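Local structure of DNA helicase RecQ (4Q48) at residues D82-N87 with L117-P122; K254-Q257 with D262-A265. The protein probably unwinds duplex DNA in the 3'-5' direction at the expense of ATP, the chain here being the catalytic core with its zinc-binding and RQC parts. All blocks are in the same frame, centred on the assembly; numbering follows the deposited sequence.

Contact 1. Residues D82-N87 with L117-P122; sequences DTLRQN and LLYVAP
Leu84, in the last turn of helix 74-84, touches two side chains of strand 117-120 with a single methyl. Its CD1 meets CD1 of Leu117 at 3.6 Å, methyl against methyl, the two side chains crossing at about a right angle. The same CD1 comes up to the rim of the Tyr119 ring, near its plane, and lies 4.1 Å from OH and 4.4 Å from CE1 of that tyrosine. Neither ring face receives the methyl, so this is an approach at the edge. Leu117 and Tyr119, two residues apart, share the strand face turned to the helix; in each, CG lies beside the backbone N and anti to the carbonyl carbon (chi1 -63° and -74°). No hydrogen bond joins the two segments. The phenol oxygen of Tyr119 nevertheless has polar mates, being hydrogen-bonded to OH of Tyr56 and NE2 of Gln57 on helix 50-62. Gln57 also touches Leu84 and Leu117, which brings a third element into the same cluster. Beyond Leu84 the chain leaves the helix in a turn, where Asn87 N donates to Leu84 O at 3.2 Å. Helix 74-84 belongs to the crossover from strand 66-70 to strand 91-94, and strand 117-120 lies between those two in the parallel sheet of the first RecA-like domain. The Tyr119 side chain is about 5 Å from that of Ser53, a residue seen to bind ADP in this protein, though no nucleotide is bound here. Leu84 thus supplies an apolar flank for the phenol, while the orientation of the hydroxyl is probably set by its bonds to helix 50-62: a small apolar contact joins helix end to strand, and the hydroxyl's polar needs are met by helix 50-62.

Contact 2. Residues K254-Q257 with D262-A265; sequences KWLQ and DALA
The side-chain amide of Gln257 is engaged at both ends. Its NE2 donates to the backbone oxygen of Ala263 at 2.8 Å, while its OE1 accepts from NZ of Lys254, one helical turn earlier, at 2.9 Å. The first bond is noticeably bent, with 132° at the hydrogen, and the donor stands above the carbonyl plane of Ala263 instead of on a lone pair. Gln257 gets there with CG anti to its carbonyl carbon (chi1 -67°) and the chain extended beyond, a course that also lays CG 3.4 Å from Ala263 O. The lysine ammonium, drawing on OE1, would probably polarise the amide and make NE2 a somewhat better donor. With an alanine at Gln257, the Ala263 carbonyl would probably lose this donor and the Lys254 ammonium this acceptor, and a gap would be likely to open beside the strand. Beside the polar bridge the packing is apolar: Ala263 turns its methyl toward the helix, where CB sits 3.5 Å from Leu256 CB and 3.9 Å from Leu256 CD1. The small alanine is consistent with the close approach of the helix, the CA atoms of Gln257 and Ala263 being 5.5 Å apart. Farther along, Ala265 touches Val249 and Ala253 of earlier turns. Next to Ala263, Leu264 makes its backbone bonds with Ile289 and Cys291 of the adjacent strand. Strand 263-266 is the outermost of its sheet, so the Ala263 oxygen, directed to the other flank, is met by a side chain and not by another strand. Helix 246-258, joined by a short loop to edge strand 263-266, completes a beta-alpha-beta crossover from strand 238-242, the repeating unit of the parallel sheet in the second, C-terminal RecA-like helicase domain.

Contacts 1 and 2 belong to different helicase domains, their centres about 40 Å apart and nearest atoms about 27 Å apart. Both set the last turns of a crossover helix against a strand of a parallel sheet, but the strands differ. In contact 1 strand 117-120 is an interior one, having neighbours along both edges; all three touching residues are buried and meet by apolar packing alone. In contact 2 the strand is the one the helix leads into, at the sheet's border, so a buried leucine-alanine patch is accompanied by a partly exposed amide bonded to the backbone. Contact 1 lies close to the nucleotide site; contact 2 lies away from the nucleotide and zinc sites.

Contact 1. Residues D82-N87 with L117-P122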
loop_
_atom_site.group_PDB
_atom_site.type_symbol
_atom_site.label_atom_id
_atom_site.label_comp_id
_atom_site.label_asym_id
_atom_site.label_seq_id
_atom_site.Cartn_x
_atom_site.Cartn_y
_atom_site.Cartn_z
ATOM N N ASP A 82 22.883 -13.670 3.101
ATOM C CA ASP A 82 23.223 -14.480 4.268
ATOM C C ASP A 82 22.125 -15.500 4.479
ATOM O O ASP A 82 22.409 -16.684 4.671
ATOM C CB ASP A 82 23.377 -13.626 5.537
ATOM C CG ASP A 82 24.698 -12.849 5.596
ATOM O OD1 ASP A 82 25.586 -13.057 4.740
ATOM O OD2 ASP A 82 24.861 -12.052 6.548
ATOM N N THR A 83 20.875 -15.049 4.381
ATOM C CA THR A 83 19.726 -15.948 4.421
ATOM C C THR A 83 19.881 -17.035 3.355
ATOM O O THR A 83 19.742 -18.234 3.619
ATOM C CB THR A 83 18.374 -15.187 4.162
ATOM O OG1 THR A 83 18.304 -13.978 4.933
ATOM C CG2 THR A 83 17.164 -16.065 4.478
ATOM N N LEU A 84 20.212 -16.588 2.147
ATOM C CA LEU A 84 20.197 -17.432 0.950
ATOM C C LEU A 84 21.384 -18.377 0.774
ATOM O O LEU A 84 21.229 -19.468 0.223
ATOM C CB LEU A 84 20.076 -16.540 -0.287
ATOM C CG LEU A 84 18.610 -16.265 -0.625
ATOM C CD1 LEU A 84 18.469 -15.058 -1.523
ATOM C CD2 LEU A 84 17.981 -17.500 -1.251
ATOM N N ARG A 85 22.536 -18.008 1.324
ATOM C CA ARG A 85 23.759 -18.735 1.032
ATOM C C ARG A 85 23.889 -19.984 1.902
ATOM O O ARG A 85 24.873 -20.706 1.804
ATOM C CB ARG A 85 24.979 -17.837 1.318
ATOM C CG ARG A 85 25.551 -16.982 0.176
ATOM C CD ARG A 85 26.910 -16.392 0.615
ATOM N NE ARG A 85 27.389 -15.238 -0.156
ATOM C CZ ARG A 85 27.950 -15.279 -1.368
ATOM N NH1 ARG A 85 28.061 -16.425 -2.034
ATOM N NH2 ARG A 85 28.356 -14.146 -1.943
ATOM N N GLN A 86 22.868 -20.284 2.699
ATOM C CA GLN A 86 22.859 -21.515 3.490
ATOM C C GLN A 86 21.743 -22.446 3.053
ATOM O O GLN A 86 21.659 -23.601 3.488
ATOM C CB GLN A 86 22.717 -21.212 4.979
ATOM C CG GLN A 86 23.982 -20.683 5.632
ATOM C CD GLN A 86 23.785 -20.350 7.103
ATOM O OE1 GLN A 86 22.673 -20.445 7.634
ATOM N NE2 GLN A 86 24.873 -19.973 7.774
ATOM N N ASN A 87 20.906 -21.950 2.154
ATOM C CA ASN A 87 19.898 -22.793 1.548
ATOM C C ASN A 87 20.545 -23.522 0.369
ATOM O O ASN A 87 20.073 -24.563 -0.085
ATOM C CB ASN A 87 18.691 -21.949 1.080
ATOM C CG ASN A 87 18.203 -20.937 2.144
ATOM O OD1 ASN A 87 18.460 -21.093 3.342
ATOM N ND2 ASN A 87 17.490 -19.896 1.691
ATOM N N LEU A 117 21.704 -15.140 -7.873
ATOM C CA LEU A 117 21.104 -13.845 -7.643
ATOM C C LEU A 117 22.175 -12.801 -7.488
ATOM O O LEU A 117 23.224 -13.053 -6.898
ATOM C CB LEU A 117 20.214 -13.854 -6.400
ATOM C CG LEU A 117 19.027 -14.789 -6.484
ATOM C CD1 LEU A 117 18.486 -15.019 -5.103
ATOM C CD2 LEU A 117 17.989 -14.213 -7.413
ATOM N N LEU A 118 21.933 -11.643 -8.071
ATOM C CA LEU A 118 22.776 -10.500 -7.838
ATOM C C LEU A 118 21.923 -9.331 -7.362
ATOM O O LEU A 118 21.048 -8.827 -8.080
ATOM C CB LEU A 118 23.542 -10.121 -9.091
ATOM C CG LEU A 118 24.403 -8.895 -8.799
ATOM C CD1 LEU A 118 25.516 -9.263 -7.846
ATOM C CD2 LEU A 118 24.963 -8.310 -10.062
ATOM N N TYR A 119 22.156 -8.920 -6.126
ATOM C CA TYR A 119 21.486 -7.749 -5.579
ATOM C C TYR A 119 22.314 -6.499 -5.899
ATOM O O TYR A 119 23.506 -6.427 -5.588
ATOM C CB TYR A 119 21.266 -7.940 -4.068
ATOM C CG TYR A 119 20.149 -8.918 -3.745
ATOM C CD1 TYR A 119 20.390 -10.278 -3.582
ATOM C CD2 TYR A 119 18.846 -8.480 -3.651
ATOM C CE1 TYR A 119 19.351 -11.159 -3.300
ATOM C CE2 TYR A 119 17.823 -9.338 -3.369
ATOM C CZ TYR A 119 18.064 -10.668 -3.195
ATOM O OH TYR A 119 16.979 -11.480 -2.921
ATOM N N VAL A 120 21.688 -5.514 -6.525
ATOM C CA VAL A 120 22.438 -4.366 -6.987
ATOM C C VAL A 120 21.673 -3.070 -6.759
ATOM O O VAL A 120 20.520 -2.932 -7.143
ATOM C CB VAL A 120 22.791 -4.531 -8.501
ATOM C CG1 VAL A 120 21.566 -4.969 -9.293
ATOM C CG2 VAL A 120 23.406 -3.264 -9.089
ATOM N N ALA A 121 22.327 -2.124 -6.108
ATOM C CA ALA A 121 21.758 -0.819 -5.907
ATOM C C ALA A 121 21.545 -0.186 -7.276
ATOM O O ALA A 121 22.331 -0.407 -8.193
ATOM C CB ALA A 121 22.674 0.030 -5.050
ATOM N N PRO A 122 20.490 0.628 -7.408
ATOM C CA PRO A 122 20.169 1.345 -8.647
ATOM C C PRO A 122 21.335 2.190 -9.124
ATOM O O PRO A 122 21.584 2.338 -10.322
ATOM C CB PRO A 122 19.001 2.241 -8.230
ATOM C CG PRO A 122 18.394 1.547 -7.072
ATOM C CD PRO A 122 19.506 0.889 -6.343
#

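Contact 2. Residues K254-Q257 with D262-A265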
loop_
_atom_site.group_PDB
_atom_site.type_symbol
_atom_site.label_atom_id
_atom_site.label_comp_id
_atom_site.label_asym_id
_atom_site.label_seq_id
_atom_site.Cartn_x
_atom_site.Cartn_y
_atom_site.Cartn_z
ATOM N N LYS A 254 3.732 5.988 30.799
ATOM C CA LYS A 254 3.769 5.939 32.260
ATOM C C LYS A 254 2.365 6.088 32.849
ATOM O O LYS A 254 2.111 5.669 33.984
ATOM C CB LYS A 254 4.738 6.954 32.876
ATOM C CG LYS A 254 5.605 6.213 33.935
ATOM C CD LYS A 254 6.415 7.079 34.901
ATOM C CE LYS A 254 6.620 6.372 36.267
ATOM N NZ LYS A 254 6.430 4.879 36.224
ATOM N N TRP A 255 1.445 6.643 32.071
ATOM C CA TRP A 255 0.048 6.657 32.492
ATOM C C TRP A 255 -0.451 5.223 32.566
ATOM O O TRP A 255 -1.213 4.852 33.459
ATOM C CB TRP A 255 -0.810 7.489 31.531
ATOM C CG TRP A 255 -2.232 7.584 31.935
ATOM C CD1 TRP A 255 -2.787 8.479 32.796
ATOM C CD2 TRP A 255 -3.302 6.773 31.456
ATOM N NE1 TRP A 255 -4.140 8.257 32.912
ATOM C CE2 TRP A 255 -4.482 7.214 32.093
ATOM C CE3 TRP A 255 -3.379 5.711 30.552
ATOM C CZ2 TRP A 255 -5.722 6.631 31.853
ATOM C CZ3 TRP A 255 -4.610 5.127 30.320
ATOM C CH2 TRP A 255 -5.762 5.586 30.971
ATOM N N LEU A 256 -0.011 4.408 31.620
ATOM C CA LEU A 256 -0.416 3.020 31.621
ATOM C C LEU A 256 0.199 2.272 32.806
ATOM O O LEU A 256 -0.515 1.571 33.539
ATOM C CB LEU A 256 -0.040 2.351 30.302
ATOM C CG LEU A 256 -1.036 2.610 29.172
ATOM C CD1 LEU A 256 -0.544 1.961 27.874
ATOM C CD2 LEU A 256 -2.429 2.125 29.543
ATOM N N GLN A 257 1.507 2.449 33.009
ATOM C CA GLN A 257 2.193 1.849 34.153
ATOM C C GLN A 257 1.465 2.183 35.463
ATOM O O GLN A 257 1.251 1.310 36.310
ATOM C CB GLN A 257 3.646 2.323 34.215
ATOM C CG GLN A 257 4.539 1.849 33.063
ATOM C CD GLN A 257 5.900 2.551 33.052
ATOM O OE1 GLN A 257 6.383 2.978 34.096
ATOM N NE2 GLN A 257 6.522 2.658 31.879
ATOM N N ASP A 262 1.865 -3.159 32.238
ATOM C CA ASP A 262 3.316 -3.156 32.053
ATOM C C ASP A 262 3.728 -2.512 30.722
ATOM O O ASP A 262 4.177 -3.198 29.786
ATOM C CB ASP A 262 3.882 -4.571 32.161
ATOM C CG ASP A 262 5.402 -4.603 32.046
ATOM O OD1 ASP A 262 6.045 -3.540 32.219
ATOM O OD2 ASP A 262 5.957 -5.686 31.755
ATOM N N ALA A 263 3.595 -1.187 30.652
ATOM C CA ALA A 263 3.858 -0.450 29.417
ATOM C C ALA A 263 5.292 0.070 29.322
ATOM O O ALA A 263 5.905 0.419 30.323
ATOM C CB ALA A 263 2.898 0.691 29.297
ATOM N N LEU A 264 5.823 0.105 28.102
ATOM C CA LEU A 264 7.155 0.648 27.864
ATOM C C LEU A 264 7.146 1.656 26.731
ATOM O O LEU A 264 6.373 1.519 25.781
ATOM C CB LEU A 264 8.151 -0.465 27.529
ATOM C CG LEU A 264 8.233 -1.726 28.392
ATOM C CD1 LEU A 264 9.287 -2.670 27.823
ATOM C CD2 LEU A 264 8.518 -1.387 29.839
ATOM N N ALA A 265 8.039 2.640 26.804
ATOM C CA ALA A 265 8.160 3.606 25.728
ATOM C C ALA A 265 9.189 3.104 24.714
ATOM O O ALA A 265 10.148 2.423 25.084
ATOM C CB ALA A 265 8.550 4.975 26.271
#